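Heat shock protein 16 (Schizosaccharomyces pombe, PDB 3W1Z) assembles into 16-subunit particles built on its alpha-crystallin domain and probably acts as a chaperone that binds unfolded proteins under stress. Local coordinates at the interface of chains A and B and the interface of chains A and C. Coordinates in Å, arbitrary orientation; residue numbers count along the deposited sequence, not the author numbering. Chains: chain A/B/C, Heat shock protein 16.

Contact 1: the interface of chains A and B. Residues chain A 64-66, 71, 112, 115; chain B 137-140.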
# COMPACT_ATOMS: atom_id res chain seq x y z
N VAL A 64 31.72 -10.68 34.60
CA VAL A 64 31.29 -9.53 35.38
C VAL A 64 32.49 -8.90 36.06
O VAL A 64 33.22 -9.56 36.80
CB VAL A 64 30.28 -9.96 36.47
CG1 VAL A 64 29.77 -8.74 37.22
CG2 VAL A 64 29.12 -10.73 35.86
N HIS A 65 32.71 -7.61 35.82
CA HIS A 65 33.82 -6.89 36.43
C HIS A 65 33.34 -5.64 37.17
O HIS A 65 32.60 -4.84 36.61
CB HIS A 65 34.86 -6.50 35.38
CG HIS A 65 35.72 -7.64 34.92
ND1 HIS A 65 35.30 -8.54 33.97
CD2 HIS A 65 36.97 -8.00 35.28
CE1 HIS A 65 36.27 -9.42 33.76
NE2 HIS A 65 37.28 -9.13 34.53
N TYR A 66 33.77 -5.48 38.41
CA TYR A 66 33.48 -4.25 39.14
C TYR A 66 34.72 -3.37 39.27
O TYR A 66 35.76 -3.81 39.77
CB TYR A 66 32.90 -4.56 40.53
CG TYR A 66 32.45 -3.33 41.29
CD1 TYR A 66 31.15 -2.85 41.17
CD2 TYR A 66 33.33 -2.64 42.12
CE1 TYR A 66 30.75 -1.72 41.86
CE2 TYR A 66 32.94 -1.51 42.80
CZ TYR A 66 31.64 -1.06 42.67
OH TYR A 66 31.24 0.07 43.36
N LEU A 71 29.83 -1.27 37.35
CA LEU A 71 29.63 -2.69 37.10
C LEU A 71 29.54 -2.93 35.59
O LEU A 71 28.66 -2.40 34.93
CB LEU A 71 28.35 -3.17 37.77
CG LEU A 71 28.04 -4.66 37.67
CD1 LEU A 71 29.00 -5.46 38.54
CD2 LEU A 71 26.60 -4.94 38.05
N ALA A 112 33.11 -3.93 47.69
CA ALA A 112 33.44 -4.73 46.51
C ALA A 112 33.79 -6.17 46.85
O ALA A 112 33.58 -7.08 46.04
CB ALA A 112 34.58 -4.07 45.73
N ILE A 115 30.52 -8.36 46.87
CA ILE A 115 29.68 -8.47 45.66
C ILE A 115 29.55 -9.93 45.21
O ILE A 115 30.54 -10.66 45.15
CB ILE A 115 30.25 -7.65 44.49
CG1 ILE A 115 30.44 -6.19 44.89
CG2 ILE A 115 29.35 -7.75 43.26
CD1 ILE A 115 31.03 -5.34 43.79
N LYS B 137 40.13 -2.73 39.24
CA LYS B 137 38.99 -3.61 39.10
C LYS B 137 39.01 -4.84 40.00
O LYS B 137 39.97 -5.09 40.74
CB LYS B 137 38.90 -4.09 37.65
CG LYS B 137 39.42 -3.08 36.63
CD LYS B 137 39.43 -3.67 35.23
CE LYS B 137 40.39 -4.85 35.11
NZ LYS B 137 41.80 -4.44 35.34
N LYS B 138 37.93 -5.60 39.92
CA LYS B 138 37.83 -6.93 40.51
C LYS B 138 36.94 -7.75 39.58
O LYS B 138 35.89 -7.28 39.14
CB LYS B 138 37.20 -6.86 41.90
CG LYS B 138 36.61 -8.17 42.40
CD LYS B 138 35.83 -7.97 43.69
CE LYS B 138 35.00 -9.20 44.04
NZ LYS B 138 35.84 -10.41 44.28
N GLN B 139 37.35 -8.98 39.26
CA GLN B 139 36.47 -9.85 38.49
C GLN B 139 35.59 -10.68 39.42
O GLN B 139 36.09 -11.37 40.30
CB GLN B 139 37.24 -10.77 37.54
CG GLN B 139 36.35 -11.86 36.95
CD GLN B 139 36.89 -12.46 35.67
OE1 GLN B 139 38.02 -12.19 35.28
NE2 GLN B 139 36.08 -13.28 35.01
N ILE B 140 34.29 -10.59 39.20
CA ILE B 140 33.33 -11.33 40.01
C ILE B 140 33.01 -12.67 39.37
O ILE B 140 32.60 -12.74 38.21
CB ILE B 140 32.04 -10.52 40.20
CG1 ILE B 140 32.36 -9.17 40.84
CG2 ILE B 140 31.04 -11.30 41.04
CD1 ILE B 140 31.47 -8.05 40.38
O HOH W 1 33.20 -13.15 35.63

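Contact 2: the interface of chains A and C. Residues chain A 20, 67, 70, 72, 103; chain C 88, 90-91.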
# COMPACT_ATOMS: atom_id res chain seq x y z
N PHE A 20 29.97 9.89 32.25
CA PHE A 20 30.70 10.34 31.07
C PHE A 20 29.84 11.05 30.03
O PHE A 20 30.21 12.12 29.55
CB PHE A 20 31.43 9.16 30.42
CG PHE A 20 32.66 8.73 31.16
CD1 PHE A 20 33.89 9.29 30.89
CD2 PHE A 20 32.58 7.75 32.14
CE1 PHE A 20 35.02 8.89 31.57
CE2 PHE A 20 33.71 7.34 32.83
CZ PHE A 20 34.93 7.92 32.54
N ASP A 67 34.61 -2.13 38.78
CA ASP A 67 35.70 -1.18 38.88
C ASP A 67 35.20 0.18 39.34
O ASP A 67 34.40 0.82 38.64
CB ASP A 67 36.39 -1.01 37.51
CG ASP A 67 37.65 -0.16 37.58
OD1 ASP A 67 37.99 0.37 38.65
OD2 ASP A 67 38.30 -0.01 36.52
N LYS A 70 31.68 1.18 38.92
CA LYS A 70 31.08 0.77 37.65
C LYS A 70 31.04 -0.74 37.49
O LYS A 70 32.07 -1.41 37.50
CB LYS A 70 31.82 1.40 36.46
CG LYS A 70 31.64 2.90 36.31
CD LYS A 70 32.68 3.65 37.13
CE LYS A 70 32.06 4.83 37.85
NZ LYS A 70 33.07 5.56 38.67
N THR A 72 30.47 -3.71 35.06
CA THR A 72 30.44 -4.05 33.64
C THR A 72 30.12 -5.53 33.45
O THR A 72 30.81 -6.40 33.97
CB THR A 72 31.76 -3.70 32.93
OG1 THR A 72 31.82 -2.29 32.71
CG2 THR A 72 31.86 -4.42 31.60
N THR A 103 27.61 -1.27 30.85
CA THR A 103 28.14 -0.70 32.09
C THR A 103 27.06 0.07 32.86
O THR A 103 26.35 0.90 32.30
CB THR A 103 29.35 0.22 31.83
OG1 THR A 103 30.49 -0.57 31.47
CG2 THR A 103 29.69 1.05 33.06
N GLY C 88 36.94 -4.51 32.62
CA GLY C 88 35.95 -3.65 33.25
C GLY C 88 36.20 -2.20 32.89
O GLY C 88 35.63 -1.29 33.50
N GLN C 90 35.52 -0.66 30.01
CA GLN C 90 34.51 -0.02 29.18
C GLN C 90 33.63 0.90 30.01
O GLN C 90 33.21 0.55 31.11
CB GLN C 90 33.66 -1.05 28.44
CG GLN C 90 32.65 -0.43 27.47
CD GLN C 90 31.21 -0.79 27.80
OE1 GLN C 90 30.89 -1.96 28.01
NE2 GLN C 90 30.35 0.21 27.85
N ARG C 91 33.35 2.08 29.46
CA ARG C 91 32.50 3.06 30.12
C ARG C 91 31.30 3.37 29.24
O ARG C 91 30.16 3.14 29.63
CB ARG C 91 33.29 4.33 30.45
CG ARG C 91 34.37 4.12 31.50
CD ARG C 91 33.77 3.63 32.81
NE ARG C 91 34.78 3.37 33.83
CZ ARG C 91 35.30 2.18 34.09
NH1 ARG C 91 34.91 1.12 33.40
NH2 ARG C 91 36.22 2.04 35.04
O HOH W 2 33.35 -2.18 35.53

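Contact 1: the interface of chains A and B
A:Val64, A:His65 and A:Tyr66 pair in antiparallel register with B:Ile140, B:Gln139 and B:Lys138, so that B:138-140 adds a short strand to A:62-67. B:Ile140 N donates to A:Val64 O at 2.8 Å, while A:Tyr66 and B:Lys138 exchange a reciprocal pair of bonds, A:Tyr66 N lying 2.9 Å from B:Lys138 O. Side chains alternate between the two faces of this ribbon. On one face B:Ile140 points its CD1 tip into an apolar pocket of chain A. Its CG1 stands anti to the carbonyl carbon, and a chi2 of 146°, well short of fully extended, swings the terminal methyl among its partners. CD1 lies 3.6 Å from CG2 of A:Ile115, whose side chain runs at about a right angle to it. CG1 of A:Val64 meets the same methyl at 3.7 Å. A:Tyr66 CB adds a contact to CD1 at 3.8 Å, and A:Leu71 CD1 touches it more loosely. Within chain A, A:Ile115 CD1 packs 3.5 Å above the plane of the A:Tyr66 ring, toward its rim, which may help to hold the pocket side chains in place. B:Lys138 shares this face and runs its aliphatic chain past A:Ala112, with CD 3.4 Å from the carbonyl O. On the opposite face A:His65 and B:Gln139 cross with imidazole and amide planes 47° apart; OE1 approaches imidazole NE2 to 3.2 Å, a close polar contact rather than a hydrogen bond. The amide NE2 of B:Gln139 instead shares a water with A:Val64 N and B:Ile140 O, which closes this end of the ladder. B:Ile140 begins the Ile-Ala-Ile sequence, the Ile-X-Ile motif of the small heat shock protein C-terminal extension, here docked in the groove between strand A:62-67 and the segment leading into strand A:116-120 of the neighbouring alpha-crystallin domain.

Contact 2: the interface of chains A and C
C:Arg91 carries its CG anti to the carbonyl carbon (chi1 -67°) and bends again at chi2 (-60°), which brings its aliphatic stem against A:Phe20 and its guanidinium toward A:Asp67. The ring of A:Phe20 crosses the stem at a slant, its CE2 3.6 Å from CG. At the far end, NH2 forms a salt bridge with carboxylate OD2 of A:Asp67 at 3.3 Å; the hydrogen bond it includes is weak. OD2 lies at the edge of the guanidinium and in its plane, but the carboxylate itself is turned 84° to that plane, so the two groups meet through one oxygen rather than as a parallel fork. A:Lys70 crosses the arginine at about a right angle, with CB 4.2 Å above the centre of one guanidinium face. Its amine NZ remains 5.6 Å from NE of C:Arg91, and A:Asp67 may ease the repulsion between the like charges. Bonds within chain C fix the rotation of the guanidinium: NH1 donates in its own plane to the carbonyl oxygens of C:Gly88, which it reaches on a lone pair, and C:Gln90. The contact probably helps to hold the beta-6 loop of chain C, with strand 90-93, against chain A, including its N-terminal A:Phe20, and fits the loop-swapped dimer of this family. A water joins A:Lys70 O to C:Gly88 O across the boundary. C:Gln90 O is gripped from opposite faces of its carbonyl plane, by C:Arg91 NH1 at 2.9 Å and by the hydroxyl OG1 of A:Thr103 at 3.0 Å. That hydroxyl also hydrogen-bonds A:Thr72 OG1 at 2.5 Å.

The C-alpha centres of contact 1 and contact 2 are about 10 Å apart, and both draw on strands 62-67 and 70-77 of chain A without sharing a residue. Contact 1 uses A:64-66 and A:Leu71, whereas contact 2 uses the adjoining A:Asp67 and the residues flanking A:Leu71, A:Lys70 and A:Thr72. One alpha-crystallin domain therefore receives a C-terminal extension from chain B and the beta-6 loop of chain C, probably its dimer partner, on neighbouring surfaces. Such closeness could couple the two subunit junctions, and repeated use of both would help to build the 16-subunit assembly.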